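Local structure of Ika8 (Synthetic construct, 6G6P) at residues K25-S30 / I37-I42; N66-G71 / K78-G83. The protein is a synthetic construct with no known natural function, apparently designed as an eight-bladed beta-propeller built from WD40 repeats. All coordinates share one frame; numbering follows the deposited sequence.

Interaction 1. Residues K25-S30 / I37-I42; sequences KNIVVS and IKVWDI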
loop_
_atom_site.group_PDB
_atom_site.type_symbol
_atom_site.label_atom_id
_atom_site.label_comp_id
_atom_site.label_asym_id
_atom_site.label_seq_id
_atom_site.Cartn_x
_atom_site.Cartn_y
_atom_site.Cartn_z
ATOM N N LYS A 25 -3.789 -5.610 -15.218
ATOM C CA LYS A 25 -4.030 -6.362 -16.453
ATOM C C LYS A 25 -3.420 -7.750 -16.277
ATOM O O LYS A 25 -3.824 -8.468 -15.351
ATOM C CB LYS A 25 -3.495 -5.559 -17.642
ATOM C CG LYS A 25 -4.305 -4.340 -18.012
ATOM C CD LYS A 25 -3.936 -3.877 -19.413
ATOM C CE LYS A 25 -4.539 -4.792 -20.466
ATOM N NZ LYS A 25 -5.520 -4.086 -21.333
ATOM N N ASN A 26 -2.474 -8.156 -17.118
ATOM C CA ASN A 26 -1.716 -9.388 -16.949
ATOM C C ASN A 26 -0.248 -9.071 -16.692
ATOM O O ASN A 26 0.638 -9.864 -17.016
ATOM C CB ASN A 26 -1.882 -10.283 -18.175
ATOM C CG ASN A 26 -3.259 -10.154 -18.804
ATOM O OD1 ASN A 26 -4.275 -10.421 -18.161
ATOM N ND2 ASN A 26 -3.299 -9.722 -20.060
ATOM N N ILE A 27 0.011 -7.902 -16.113
ATOM C CA ILE A 27 1.356 -7.391 -15.883
ATOM C C ILE A 27 1.568 -7.252 -14.383
ATOM O O ILE A 27 0.687 -6.762 -13.667
ATOM C CB ILE A 27 1.575 -6.039 -16.589
ATOM C CG1 ILE A 27 1.273 -6.156 -18.087
ATOM C CG2 ILE A 27 2.988 -5.526 -16.349
ATOM C CD1 ILE A 27 2.416 -6.729 -18.903
ATOM N N VAL A 28 2.730 -7.692 -13.911
ATOM C CA VAL A 28 3.144 -7.514 -12.527
ATOM C C VAL A 28 4.474 -6.781 -12.532
ATOM O O VAL A 28 5.393 -7.158 -13.268
ATOM C CB VAL A 28 3.261 -8.857 -11.781
ATOM C CG1 VAL A 28 4.163 -8.716 -10.559
ATOM C CG2 VAL A 28 1.889 -9.355 -11.369
ATOM N N VAL A 29 4.568 -5.725 -11.729
ATOM C CA VAL A 29 5.812 -4.999 -11.515
ATOM C C VAL A 29 6.248 -5.247 -10.079
ATOM O O VAL A 29 5.448 -5.101 -9.147
ATOM C CB VAL A 29 5.646 -3.496 -11.799
ATOM C CG1 VAL A 29 6.971 -2.774 -11.621
ATOM C CG2 VAL A 29 5.099 -3.283 -13.204
ATOM N N SER A 30 7.507 -5.639 -9.903
ATOM C CA SER A 30 8.048 -5.964 -8.593
ATOM C C SER A 30 9.355 -5.218 -8.381
ATOM O O SER A 30 10.201 -5.162 -9.279
ATOM C CB SER A 30 8.273 -7.477 -8.445
ATOM O OG SER A 30 9.158 -7.970 -9.437
ATOM N N ILE A 37 14.023 -3.520 -10.718
ATOM C CA ILE A 37 12.596 -3.590 -10.999
ATOM C C ILE A 37 12.398 -4.522 -12.186
ATOM O O ILE A 37 13.134 -4.444 -13.176
ATOM C CB ILE A 37 11.995 -2.197 -11.286
ATOM C CG1 ILE A 37 12.048 -1.316 -10.036
ATOM C CG2 ILE A 37 10.566 -2.321 -11.774
ATOM C CD1 ILE A 37 11.344 0.021 -10.200
ATOM N N LYS A 38 11.414 -5.411 -12.082
ATOM C CA LYS A 38 11.162 -6.406 -13.113
ATOM C C LYS A 38 9.690 -6.400 -13.493
ATOM O O LYS A 38 8.817 -6.232 -12.637
ATOM C CB LYS A 38 11.589 -7.802 -12.642
ATOM C CG LYS A 38 13.099 -7.961 -12.541
ATOM C CD LYS A 38 13.503 -9.349 -12.072
ATOM C CE LYS A 38 14.979 -9.385 -11.707
ATOM N NZ LYS A 38 15.562 -10.746 -11.859
ATOM N N VAL A 39 9.426 -6.578 -14.784
ATOM C CA VAL A 39 8.074 -6.611 -15.329
ATOM C C VAL A 39 7.824 -8.005 -15.887
ATOM O O VAL A 39 8.630 -8.515 -16.674
ATOM C CB VAL A 39 7.878 -5.536 -16.414
ATOM C CG1 VAL A 39 6.483 -5.620 -16.999
ATOM C CG2 VAL A 39 8.140 -4.151 -15.838
ATOM N N TRP A 40 6.720 -8.621 -15.472
ATOM C CA TRP A 40 6.380 -9.975 -15.882
ATOM C C TRP A 40 5.016 -10.002 -16.557
ATOM O O TRP A 40 4.115 -9.232 -16.211
ATOM C CB TRP A 40 6.361 -10.950 -14.692
ATOM C CG TRP A 40 7.391 -10.678 -13.643
ATOM C CD1 TRP A 40 7.300 -9.778 -12.620
ATOM C CD2 TRP A 40 8.660 -11.329 -13.493
ATOM N NE1 TRP A 40 8.439 -9.819 -11.852
ATOM C CE2 TRP A 40 9.288 -10.762 -12.366
ATOM C CE3 TRP A 40 9.327 -12.329 -14.208
ATOM C CZ2 TRP A 40 10.551 -11.164 -11.936
ATOM C CZ3 TRP A 40 10.581 -12.726 -13.778
ATOM C CH2 TRP A 40 11.181 -12.143 -12.652
ATOM N N ASP A 41 4.878 -10.905 -17.524
ATOM C CA ASP A 41 3.602 -11.197 -18.164
ATOM C C ASP A 41 3.022 -12.443 -17.508
ATOM O O ASP A 41 3.623 -13.520 -17.577
ATOM C CB ASP A 41 3.783 -11.402 -19.668
ATOM C CG ASP A 41 2.463 -11.573 -20.406
ATOM O OD1 ASP A 41 1.393 -11.359 -19.797
ATOM O OD2 ASP A 41 2.502 -11.920 -21.605
ATOM N N ILE A 42 1.862 -12.293 -16.869
ATOM C CA ILE A 42 1.280 -13.399 -16.116
ATOM C C ILE A 42 0.866 -14.541 -17.042
ATOM O O ILE A 42 0.942 -15.713 -16.664
ATOM C CB ILE A 42 0.101 -12.885 -15.266
ATOM C CG1 ILE A 42 0.595 -11.860 -14.243
ATOM C CG2 ILE A 42 -0.593 -14.027 -14.551
ATOM C CD1 ILE A 42 1.320 -12.477 -13.066
#
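Val28 with Trp40, and Ser30 with Lys38, form the hydrogen-bonded antiparallel pairs of the hairpin 27-32/37-41, which supplies the two middle strands of a four-stranded WD40 propeller blade. Each pair is joined by two reciprocal backbone bonds, among them Trp40 N to Val28 O at 3.0 Å. Between them the non-hydrogen-bonded pair Val29-Val39 draws its CA atoms to 4.7 Å.

The tight part of the contact centres on the indole. Trp40 holds CG beside its own backbone N (chi1 -36°), which turns the pyrrole edge toward the partner strand, so that CD1 lies 3.3 Å from Val28 O near the ring plane, and Val28 CG1 also touches CD1. The other methyl of Val28, CG2, meets Ile42 CD1 at 3.6 Å, and Leu21 and Phe23 of strand 18-24 pack against this face. On the reverse of the sheet Ile27 CG2 presses on Val39 CG1 at 3.6 Å and Val29 CG1 meets Ile37 CG2; Leu61 and Phe63 of the next blade come against Val29 here.

The end at Asn26 and Asp41 is looser and partly open to solvent. One short, straight backbone bond holds it, Ile42 N to Asn26 O at 2.7 Å and 177°, while the amide of Asn26 leads away and only its CB stays near Asp41. Asp41 OD1 sits 3.2 Å from Asn26 O, yet both are acceptors and do not bond; that carboxylate oxygen has a weak bond with Leu43 N instead.

Back in the buried part, Ser30 OG also bonds His14 NE2, linking Trp, Ser and His as in the hydrogen-bond network of WD40 blades: Trp40 NE1 points its N-H in the indole plane at Ser30 OG, 3.1 Å away and nearly straight at 175°.

Interaction 2. Residues N66-G71 / K78-G83; sequences NIVVSG and KVWYIG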
loop_
_atom_site.group_PDB
_atom_site.type_symbol
_atom_site.label_atom_id
_atom_site.label_comp_id
_atom_site.label_asym_id
_atom_site.label_seq_id
_atom_site.Cartn_x
_atom_site.Cartn_y
_atom_site.Cartn_z
ATOM N N ASN A 66 -0.110 1.434 -18.219
ATOM C CA ASN A 66 1.187 1.210 -18.855
ATOM C C ASN A 66 2.280 2.142 -18.349
ATOM O O ASN A 66 3.349 2.228 -18.968
ATOM C CB ASN A 66 1.089 1.318 -20.382
ATOM C CG ASN A 66 -0.049 0.499 -20.952
ATOM O OD1 ASN A 66 -0.340 -0.598 -20.473
ATOM N ND2 ASN A 66 -0.701 1.027 -21.983
ATOM N N ILE A 67 2.057 2.840 -17.239
ATOM C CA ILE A 67 3.022 3.787 -16.696
ATOM C C ILE A 67 3.328 3.393 -15.259
ATOM O O ILE A 67 2.411 3.206 -14.451
ATOM C CB ILE A 67 2.500 5.232 -16.774
ATOM C CG1 ILE A 67 2.319 5.653 -18.236
ATOM C CG2 ILE A 67 3.444 6.178 -16.060
ATOM C CD1 ILE A 67 1.813 7.065 -18.406
ATOM N N VAL A 68 4.614 3.263 -14.945
ATOM C CA VAL A 68 5.074 2.893 -13.613
ATOM C C VAL A 68 5.694 4.116 -12.952
ATOM O O VAL A 68 6.562 4.776 -13.537
ATOM C CB VAL A 68 6.080 1.731 -13.665
ATOM C CG1 VAL A 68 6.718 1.521 -12.298
ATOM C CG2 VAL A 68 5.391 0.463 -14.126
ATOM N N VAL A 69 5.240 4.419 -11.740
ATOM C CA VAL A 69 5.858 5.422 -10.882
ATOM C C VAL A 69 6.528 4.683 -9.732
ATOM O O VAL A 69 5.863 3.963 -8.977
ATOM C CB VAL A 69 4.833 6.443 -10.368
ATOM C CG1 VAL A 69 5.538 7.566 -9.625
ATOM C CG2 VAL A 69 4.010 6.996 -11.523
ATOM N N SER A 70 7.840 4.852 -9.604
ATOM C CA SER A 70 8.622 4.133 -8.608
ATOM C C SER A 70 9.415 5.110 -7.751
ATOM O O SER A 70 9.952 6.099 -8.257
ATOM C CB SER A 70 9.573 3.135 -9.278
ATOM O OG SER A 70 10.512 3.805 -10.099
ATOM N N GLY A 71 9.482 4.821 -6.454
ATOM C CA GLY A 71 10.286 5.594 -5.527
ATOM C C GLY A 71 11.356 4.723 -4.897
ATOM O O GLY A 71 11.173 3.516 -4.725
ATOM N N LYS A 78 10.712 8.096 -10.292
ATOM C CA LYS A 78 10.808 7.843 -11.723
ATOM C C LYS A 78 9.445 7.498 -12.301
ATOM O O LYS A 78 8.628 6.838 -11.650
ATOM C CB LYS A 78 11.799 6.714 -12.019
ATOM C CG LYS A 78 13.235 7.096 -11.741
ATOM C CD LYS A 78 14.191 5.965 -12.050
ATOM C CE LYS A 78 15.608 6.342 -11.660
ATOM N NZ LYS A 78 15.866 7.793 -11.882
ATOM N N VAL A 79 9.212 7.953 -13.528
ATOM C CA VAL A 79 7.983 7.697 -14.271
ATOM C C VAL A 79 8.405 7.148 -15.627
ATOM O O VAL A 79 9.027 7.864 -16.421
ATOM C CB VAL A 79 7.130 8.964 -14.435
ATOM C CG1 VAL A 79 5.760 8.621 -14.978
ATOM C CG2 VAL A 79 7.022 9.721 -13.114
ATOM N N TRP A 80 8.085 5.884 -15.895
ATOM C CA TRP A 80 8.547 5.253 -17.121
ATOM C C TRP A 80 7.470 4.338 -17.690
ATOM O O TRP A 80 6.432 4.088 -17.072
ATOM C CB TRP A 80 9.858 4.482 -16.901
ATOM C CG TRP A 80 9.930 3.694 -15.630
ATOM C CD1 TRP A 80 10.183 4.171 -14.378
ATOM C CD2 TRP A 80 9.774 2.278 -15.495
ATOM N NE1 TRP A 80 10.183 3.142 -13.469
ATOM C CE2 TRP A 80 9.935 1.969 -14.130
ATOM C CE3 TRP A 80 9.508 1.241 -16.396
ATOM C CZ2 TRP A 80 9.839 0.665 -13.644
ATOM C CZ3 TRP A 80 9.412 -0.054 -15.912
ATOM C CH2 TRP A 80 9.577 -0.330 -14.548
ATOM N N TYR A 81 7.746 3.841 -18.891
ATOM C CA TYR A 81 6.793 3.102 -19.709
ATOM C C TYR A 81 7.126 1.616 -19.664
ATOM O O TYR A 81 8.284 1.233 -19.863
ATOM C CB TYR A 81 6.837 3.623 -21.147
ATOM C CG TYR A 81 5.789 3.061 -22.074
ATOM C CD1 TYR A 81 4.437 3.245 -21.821
ATOM C CD2 TYR A 81 6.154 2.364 -23.218
ATOM C CE1 TYR A 81 3.477 2.736 -22.676
ATOM C CE2 TYR A 81 5.204 1.853 -24.078
ATOM C CZ TYR A 81 3.868 2.042 -23.802
ATOM O OH TYR A 81 2.920 1.534 -24.656
ATOM N N ILE A 82 6.112 0.783 -19.409
ATOM C CA ILE A 82 6.355 -0.654 -19.286
ATOM C C ILE A 82 6.784 -1.259 -20.614
ATOM O O ILE A 82 7.454 -2.298 -20.641
ATOM C CB ILE A 82 5.111 -1.380 -18.742
ATOM C CG1 ILE A 82 3.873 -1.012 -19.561
ATOM C CG2 ILE A 82 4.911 -1.070 -17.275
ATOM C CD1 ILE A 82 2.750 -2.016 -19.444
ATOM N N GLY A 83 6.398 -0.642 -21.732
ATOM C CA GLY A 83 6.715 -1.223 -23.025
ATOM C C GLY A 83 8.201 -1.222 -23.325
ATOM O O GLY A 83 8.733 -2.190 -23.875
#
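A WD40 blade hairpin, strands 67-72 and 77-81, sets Val68 against Trp80 as a hydrogen-bonded antiparallel pair, with Val68 N to Trp80 O at 2.9 Å. Trp80 carries CG between its backbone N and carbonyl carbon (chi1 42°), which lays the indole alongside Val68. The valine CB stands over one face of the six-membered ring, 3.9 Å from its centroid and 13° off the normal, a CH-pi contact, and Val68 CG1 reaches Trp80 CZ2 at 3.5 Å. At the ring edge, in plane, Trp80 NE1 makes a long, weak bond to Ser70 OG at 3.5 Å; the serine's stronger polar partner is His54. A leucine in place of Trp80 would probably leave Val68 without its ring face and Ser70 OG without this weak donor. The Val68 and Ile82 side chains cross at about a right angle, with Val68 CG2 3.5 Å from Ile82 CG2. Toward the partly exposed end, Asn66 O takes Ile82 N at 3.1 Å from above the carbonyl plane, and Asn66 CB touches Tyr81 CE1 at 3.6 Å. On the other side of the sheet Ile67 CG2 packs on Val79 CG1. Leu61 and Phe63 of strand 58-64 back Val68, Leu101 and Phe103 of strand 98-104 in the following blade meet Val69, and strand 87-90 flanks strand 77-81, continuing the blade beyond Val79.

Interaction 1 closes before interaction 2 opens, and the two belong to successive blades, each the middle hairpin of its own four-stranded antiparallel sheet. Their centres lie about 12 Å apart, and each is about 17 Å from the centre of the chain. The blades touch through side chains: Ile37 CG2 packs on Trp80 CH2 at 3.6 Å, and Val29 CG2 on Val68 CG2 at 3.9 Å. Thus the Val29-Val39 face of 25-30/37-42 packs against the Val68-Trp80 face of 66-71/78-83. Eight such sheets complete the propeller; one of them joins strand 7-11 to strands from the C-terminal end, closing the ring in the manner known from WD40 propellers.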